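Local coordinates for protein Epf (Streptococcus pyogenes, PDB 4ES8) that is a cell-surface adhesin that binds cells through an N-terminal domain containing a carbohydrate-binding module, at residues A[147-150]-A[151-154]; A[252-255]-A[256-260]; A[264-267]-A[268-271]. All coordinates share one frame; numbering follows the deposited sequence.

The three contacts are local turns, met in series along a chain built mostly of antiparallel sheets. Contact 1 lies in the larger, first domain of this fragment, where 147-154 carries the chain from strand 144-146 of one sheet to strand 154-159 of another. Contacts 2 and 3 belong to the smaller domain, probably the fibronectin-like one, at the two ends of strand 259-264. Their centres are about 22 Å apart, while those of contacts 1 and 2 are about 45 Å apart, on opposite sides of the chain's centre. Contact 3 lies between, about 26 Å from contact 1 centre to centre, and its charged side chains reach residues of the larger domain, helping to join the two.

Contact 1 of 3, residues A[147-150]-A[151-154]; sequences ISDE and SKYA
Asp149 and Lys152 meet on a short 3-10 segment that runs into a single weakly bonded helical turn, a connection between the two sheets of what is consistent with the β-sandwich of a carbohydrate-binding module. The tight part is backbone. Lys152 N donates to Asp149 O at 2.9 Å, coming in from above the carbonyl plane. One residue on, Glu150 O is gripped twice: Tyr153 N reaches it at 3.0 Å, also from above the plane, and Ala154 N comes almost head-on down the C=O direction, also at 3.0 Å. Both bonds fall where the chain passes into strand 154-159. On the inner side, Glu150 places CG anti to its backbone N (chi1 -179°), which carries the carboxylate off the turn to Arg132, Gln164 and the backbone N of Ile133; its side chain lies about 8 Å from a bound sodium ion.

The outer side is looser and wet. The side chains of Asp149 and Lys152 run alongside each other, and Asp149 OD1 makes a weak salt bridge with Lys152 NZ at 3.3 Å. A water accepts from that NZ and donates to the same OD1, closing a small ring. The other oxygen of Asp149 has a firmer partner in the backbone N of Lys146, just before the segment. Ser151 is tied back through solvent as well: a water that donates to Ser148 O accepts from Ser151 N, 3.1 Å from that nitrogen.

Contact 2 of 3, residues A[252-255]-A[256-260]; sequences LFNS and RGELL
Phe253 and Leu259 pair across the end of a β-hairpin whose strands, 248-253 and 259-264, are joined by a type I turn with a G1 β-bulge at Gly257. Leu259 CD1 sits over one face of the Phe253 ring, offset toward the rim and 4.1 Å from the centroid, a CH-π contact. The two residues form a non-hydrogen-bonded antiparallel pair, so it is their neighbours that hold the strands: Leu260 N donates to Leu252 O at 2.8 Å, and Asn254 N to Glu258 O at 3.0 Å. Beside them Leu260 CD1 packs against Leu252 CG at 4.2 Å.

The next layer fixes the turn, and Asn254 organises it. Its backbone O takes the N-H of Gly257 at 2.9 Å, the closing bond of the turn. Its CG lies between the backbone N and the carbonyl carbon (chi1 65°), which swings OD1 in over the loop. There OD1 accepts from Glu258 N at 3.0 Å, the donor standing above the amide plane, and takes a weak bond from Arg256 N, an Asx turn. Gly257, with positive phi, lets the chain turn back toward the second strand.

The amide of Asn254 is itself steadied by Glu258, whose carboxylate is turned 38° from it: Asn254 ND2 donates in its own plane to the anti side of Glu258 OE1, 3.0 Å away and almost straight at 174°. Further out, Leu252 packs on Leu291 and Val293 of strand 290-297, Lys292 makes a cation-π interaction with Phe253, and Ser255 OG is hydrogen-bonded to Glu289 OE2.

Contact 3 of 3, residues A[264-267]-A[268-271]; sequences TVTK and DQQN
Thr266 and Gln269 are the first and last residues of a type II β-turn, part of the loop between strands 259-264 and 273-276 in what is probably the fibronectin-like domain. Two hydrogen bonds run between them in opposite senses. The turn's own bond takes Gln269 N to Thr266 O at 3.2 Å, from above the carbonyl plane. The return bond comes from a side chain: Thr266 N donates to Gln269 OE1 at 3.1 Å, in the plane of the amide carbonyl and close to straight at 166°. Gln269 reaches there because CG is anti to its own N (chi1 -168°) and the rest of the chain is extended, laying the amide back across the mouth of the turn. The same OE1 also accepts from a water, at 2.7 Å, that bridges to Thr264 O. A contact from Thr266 OG1 to OE1, 3.3 Å, is weak at most and remains unsettled. The backbone N of Asp268 is taken by Asn244.

The apolar share is small. Val265 CG1 touches Gln269 CB at 3.7 Å, and the buried valine continues onto Phe245 and Leu236, while its backbone bonds to Gly247 and Asp248.

Charge works outward from the turn. Lys267 and Asp268 occupy its two central positions, Asp268 with positive phi, and their side chains run side by side; Lys267 NZ and Asp268 OD2 are nevertheless 5.2 Å apart. Each has its partner in the larger, first domain of this fragment: Lys267 bridges to Glu183 and Asp268 to Lys110, which ties the turn to the neighbouring domain.

A further hydrogen bond comes from a side-chain amide: Gln270 NE2 donates to Asp268 O at 2.9 Å, with the acceptor nearly in the plane of the Gln270 amide.

Contact 1 of 3, residues A[147-150]-A[151-154]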
loop_
_atom_site.group_PDB
_atom_site.type_symbol
_atom_site.label_atom_id
_atom_site.label_comp_id
_atom_site.label_asym_id
_atom_site.label_seq_id
_atom_site.Cartn_x
_atom_site.Cartn_y
_atom_site.Cartn_z
ATOM N N ILE A 147 14.079 -11.320 -3.084
ATOM C CA ILE A 147 13.770 -10.515 -1.894
ATOM C C ILE A 147 14.272 -9.083 -2.117
ATOM O O ILE A 147 13.566 -8.118 -1.801
ATOM C CB ILE A 147 14.428 -11.134 -0.649
ATOM C CG1 ILE A 147 13.848 -12.520 -0.348
ATOM C CG2 ILE A 147 14.285 -10.197 0.570
ATOM C CD1 ILE A 147 14.570 -13.253 0.838
ATOM N N SER A 148 15.487 -8.976 -2.676
ATOM C CA SER A 148 16.176 -7.697 -2.905
ATOM C C SER A 148 15.444 -6.787 -3.920
ATOM O O SER A 148 15.828 -5.621 -4.040
ATOM C CB SER A 148 17.610 -7.954 -3.365
ATOM O OG SER A 148 17.620 -8.622 -4.610
ATOM N N ASP A 149 14.371 -7.269 -4.598
ATOM C CA ASP A 149 13.574 -6.413 -5.506
ATOM C C ASP A 149 12.685 -5.434 -4.695
ATOM O O ASP A 149 12.057 -4.560 -5.289
ATOM C CB ASP A 149 12.656 -7.242 -6.435
ATOM C CG ASP A 149 13.312 -8.177 -7.452
ATOM O OD1 ASP A 149 14.469 -7.898 -7.860
ATOM O OD2 ASP A 149 12.641 -9.161 -7.878
ATOM N N GLU A 150 12.572 -5.610 -3.362
ATOM C CA GLU A 150 11.696 -4.760 -2.545
ATOM C C GLU A 150 11.900 -3.277 -2.820
ATOM O O GLU A 150 10.914 -2.540 -2.912
ATOM C CB GLU A 150 11.953 -5.039 -1.065
ATOM C CG GLU A 150 11.092 -4.233 -0.100
ATOM C CD GLU A 150 11.343 -4.618 1.339
ATOM O OE1 GLU A 150 12.522 -4.531 1.781
ATOM O OE2 GLU A 150 10.359 -4.998 2.026
ATOM N N SER A 151 13.167 -2.835 -2.945
ATOM C CA SER A 151 13.443 -1.416 -3.107
ATOM C C SER A 151 12.992 -0.851 -4.464
ATOM O O SER A 151 13.077 0.364 -4.655
ATOM C CB SER A 151 14.910 -1.110 -2.854
ATOM O OG SER A 151 15.706 -1.785 -3.809
ATOM N N LYS A 152 12.525 -1.701 -5.387
ATOM C CA LYS A 152 11.943 -1.232 -6.646
ATOM C C LYS A 152 10.479 -0.846 -6.456
ATOM O O LYS A 152 9.938 -0.083 -7.272
ATOM C CB LYS A 152 11.979 -2.357 -7.716
ATOM C CG LYS A 152 13.360 -2.807 -8.159
ATOM C CD LYS A 152 13.195 -4.003 -9.099
ATOM C CE LYS A 152 14.506 -4.642 -9.488
ATOM N NZ LYS A 152 14.296 -5.820 -10.370
ATOM N N TYR A 153 9.816 -1.376 -5.391
ATOM C CA TYR A 153 8.368 -1.181 -5.199
ATOM C C TYR A 153 7.996 -0.331 -3.999
ATOM O O TYR A 153 6.940 0.307 -4.019
ATOM C CB TYR A 153 7.669 -2.549 -5.079
ATOM C CG TYR A 153 8.120 -3.529 -6.141
ATOM C CD1 TYR A 153 7.764 -3.356 -7.479
ATOM C CD2 TYR A 153 8.943 -4.600 -5.820
ATOM C CE1 TYR A 153 8.194 -4.244 -8.462
ATOM C CE2 TYR A 153 9.389 -5.492 -6.797
ATOM C CZ TYR A 153 9.016 -5.305 -8.120
ATOM O OH TYR A 153 9.438 -6.187 -9.087
ATOM N N ALA A 154 8.821 -0.338 -2.946
ATOM C CA ALA A 154 8.491 0.381 -1.745
ATOM C C ALA A 154 9.695 1.042 -1.147
ATOM O O ALA A 154 10.822 0.524 -1.237
ATOM C CB ALA A 154 7.916 -0.616 -0.731
HETATM O O HOH W 1 15.666 -4.167 -1.611
HETATM O O HOH W 2 16.060 -3.414 -5.654
HETATM O O HOH W 3 9.934 -8.672 -8.229
HETATM O O HOH W 4 16.270 -7.778 -10.224
#

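Contact 2 of 3, residues A[252-255]-A[256-260]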
loop_
_atom_site.group_PDB
_atom_site.type_symbol
_atom_site.label_atom_id
_atom_site.label_comp_id
_atom_site.label_asym_id
_atom_site.label_seq_id
_atom_site.Cartn_x
_atom_site.Cartn_y
_atom_site.Cartn_z
ATOM N N LEU A 252 -12.429 25.047 -1.479
ATOM C CA LEU A 252 -12.118 26.484 -1.338
ATOM C C LEU A 252 -13.362 27.208 -0.881
ATOM O O LEU A 252 -14.420 27.019 -1.478
ATOM C CB LEU A 252 -11.645 27.037 -2.688
ATOM C CG LEU A 252 -11.384 28.546 -2.754
ATOM C CD1 LEU A 252 -10.137 28.912 -1.947
ATOM C CD2 LEU A 252 -11.175 28.988 -4.217
ATOM N N PHE A 253 -13.241 28.015 0.180
ATOM C CA PHE A 253 -14.393 28.736 0.754
ATOM C C PHE A 253 -14.110 30.206 0.842
ATOM O O PHE A 253 -12.948 30.594 0.988
ATOM C CB PHE A 253 -14.662 28.256 2.190
ATOM C CG PHE A 253 -14.872 26.780 2.399
ATOM C CD1 PHE A 253 -13.784 25.909 2.463
ATOM C CD2 PHE A 253 -16.144 26.274 2.639
ATOM C CE1 PHE A 253 -13.978 24.546 2.690
ATOM C CE2 PHE A 253 -16.340 24.911 2.877
ATOM C CZ PHE A 253 -15.258 24.057 2.891
ATOM N N ASN A 254 -15.166 31.029 0.837
ATOM C CA ASN A 254 -14.960 32.467 1.033
ATOM C C ASN A 254 -14.886 32.763 2.542
ATOM O O ASN A 254 -15.014 31.842 3.360
ATOM C CB ASN A 254 -16.042 33.307 0.324
ATOM C CG ASN A 254 -17.447 33.138 0.857
ATOM O OD1 ASN A 254 -17.681 32.632 1.952
ATOM N ND2 ASN A 254 -18.432 33.590 0.081
ATOM N N SER A 255 -14.697 34.042 2.920
ATOM C CA SER A 255 -14.539 34.391 4.355
ATOM C C SER A 255 -15.809 34.156 5.179
ATOM O O SER A 255 -15.720 34.078 6.406
ATOM C CB SER A 255 -14.074 35.833 4.511
ATOM O OG SER A 255 -15.037 36.720 3.960
ATOM N N ARG A 256 -16.970 34.023 4.521
ATOM C CA ARG A 256 -18.238 33.730 5.208
ATOM C C ARG A 256 -18.418 32.206 5.408
ATOM O O ARG A 256 -19.456 31.767 5.917
ATOM C CB ARG A 256 -19.416 34.301 4.428
ATOM C CG ARG A 256 -19.411 35.825 4.429
ATOM C CD ARG A 256 -20.528 36.386 3.583
ATOM N NE ARG A 256 -20.612 37.836 3.748
ATOM C CZ ARG A 256 -21.546 38.589 3.183
ATOM N NH1 ARG A 256 -22.466 38.039 2.396
ATOM N NH2 ARG A 256 -21.574 39.895 3.403
ATOM N N GLY A 257 -17.423 31.423 4.976
ATOM C CA GLY A 257 -17.466 29.971 5.121
ATOM C C GLY A 257 -18.300 29.263 4.077
ATOM O O GLY A 257 -18.588 28.073 4.221
ATOM N N GLU A 258 -18.672 29.975 3.004
ATOM C CA GLU A 258 -19.473 29.428 1.919
ATOM C C GLU A 258 -18.567 28.690 0.941
ATOM O O GLU A 258 -17.543 29.229 0.515
ATOM C CB GLU A 258 -20.246 30.544 1.209
ATOM C CG GLU A 258 -21.226 31.226 2.155
ATOM C CD GLU A 258 -21.875 32.506 1.669
ATOM O OE1 GLU A 258 -21.266 33.221 0.841
ATOM O OE2 GLU A 258 -22.972 32.827 2.177
ATOM N N LEU A 259 -18.939 27.447 0.604
ATOM C CA LEU A 259 -18.143 26.668 -0.338
ATOM C C LEU A 259 -18.221 27.285 -1.722
ATOM O O LEU A 259 -19.325 27.489 -2.247
ATOM C CB LEU A 259 -18.653 25.219 -0.373
ATOM C CG LEU A 259 -17.938 24.271 -1.343
ATOM C CD1 LEU A 259 -16.466 24.014 -0.905
ATOM C CD2 LEU A 259 -18.716 22.965 -1.463
ATOM N N LEU A 260 -17.056 27.562 -2.319
ATOM C CA LEU A 260 -16.973 28.120 -3.664
ATOM C C LEU A 260 -16.784 27.008 -4.698
ATOM O O LEU A 260 -17.570 26.891 -5.642
ATOM C CB LEU A 260 -15.853 29.162 -3.793
ATOM C CG LEU A 260 -15.923 30.371 -2.866
ATOM C CD1 LEU A 260 -14.668 31.210 -3.010
ATOM C CD2 LEU A 260 -17.197 31.213 -3.118
#

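Contact 3 of 3, residues A[264-267]-A[268-271]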
loop_
_atom_site.group_PDB
_atom_site.type_symbol
_atom_site.label_atom_id
_atom_site.label_comp_id
_atom_site.label_asym_id
_atom_site.label_seq_id
_atom_site.Cartn_x
_atom_site.Cartn_y
_atom_site.Cartn_z
ATOM N N THR A 264 -10.528 17.655 -7.264
ATOM C CA THR A 264 -9.738 16.494 -6.856
ATOM C C THR A 264 -8.455 16.516 -7.687
ATOM O O THR A 264 -8.519 16.624 -8.920
ATOM C CB THR A 264 -10.519 15.182 -7.017
ATOM O OG1 THR A 264 -11.634 15.198 -6.130
ATOM C CG2 THR A 264 -9.652 13.964 -6.709
ATOM N N VAL A 265 -7.292 16.423 -7.018
ATOM C CA VAL A 265 -5.997 16.435 -7.695
ATOM C C VAL A 265 -5.791 15.102 -8.439
ATOM O O VAL A 265 -6.084 14.024 -7.897
ATOM C CB VAL A 265 -4.865 16.705 -6.686
ATOM C CG1 VAL A 265 -3.505 16.704 -7.377
ATOM C CG2 VAL A 265 -5.106 18.025 -5.948
ATOM N N THR A 266 -5.292 15.194 -9.688
ATOM C CA THR A 266 -5.084 14.026 -10.522
ATOM C C THR A 266 -3.629 13.543 -10.407
ATOM O O THR A 266 -2.799 14.167 -9.733
ATOM C CB THR A 266 -5.479 14.356 -11.979
ATOM O OG1 THR A 266 -4.723 15.506 -12.392
ATOM C CG2 THR A 266 -6.978 14.652 -12.125
ATOM N N LYS A 267 -3.320 12.422 -11.089
ATOM C CA LYS A 267 -2.006 11.784 -10.993
ATOM C C LYS A 267 -0.887 12.720 -11.413
ATOM O O LYS A 267 -0.867 13.206 -12.555
ATOM C CB LYS A 267 -1.964 10.505 -11.841
ATOM C CG LYS A 267 -0.643 9.756 -11.698
ATOM C CD LYS A 267 -0.640 8.450 -12.476
ATOM C CE LYS A 267 0.688 7.753 -12.258
ATOM N NZ LYS A 267 0.741 6.424 -12.930
ATOM N N ASP A 268 0.067 12.937 -10.487
ATOM C CA ASP A 268 1.257 13.782 -10.678
ATOM C C ASP A 268 0.923 15.214 -11.170
ATOM O O ASP A 268 1.705 15.825 -11.910
ATOM C CB ASP A 268 2.255 13.129 -11.643
ATOM C CG ASP A 268 2.921 11.908 -11.064
ATOM O OD1 ASP A 268 3.315 11.957 -9.880
ATOM O OD2 ASP A 268 3.045 10.903 -11.794
ATOM N N GLN A 269 -0.245 15.730 -10.776
ATOM C CA GLN A 269 -0.661 17.075 -11.170
ATOM C C GLN A 269 0.304 18.066 -10.583
ATOM O O GLN A 269 0.589 18.042 -9.377
ATOM C CB GLN A 269 -2.107 17.365 -10.727
ATOM C CG GLN A 269 -2.664 18.636 -11.373
ATOM C CD GLN A 269 -4.092 18.954 -11.015
ATOM O OE1 GLN A 269 -4.831 18.139 -10.426
ATOM N NE2 GLN A 269 -4.526 20.151 -11.423
ATOM N N GLN A 270 0.826 18.939 -11.436
ATOM C CA GLN A 270 1.833 19.893 -11.015
ATOM C C GLN A 270 1.275 21.202 -10.507
ATOM O O GLN A 270 0.184 21.626 -10.892
ATOM C CB GLN A 270 2.810 20.167 -12.167
ATOM C CG GLN A 270 3.583 18.897 -12.571
ATOM C CD GLN A 270 4.401 18.345 -11.415
ATOM O OE1 GLN A 270 5.310 19.002 -10.901
ATOM N NE2 GLN A 270 4.031 17.167 -10.915
ATOM N N ASN A 271 2.047 21.820 -9.608
ATOM C CA ASN A 271 1.730 23.132 -9.070
ATOM C C ASN A 271 1.847 24.200 -10.176
ATOM O O ASN A 271 2.734 24.101 -11.030
ATOM C CB ASN A 271 2.647 23.481 -7.909
ATOM C CG ASN A 271 2.242 22.857 -6.612
ATOM O OD1 ASN A 271 1.048 22.705 -6.313
ATOM N ND2 ASN A 271 3.224 22.510 -5.790
HETATM O O HOH W 5 -7.520 18.665 -10.629
#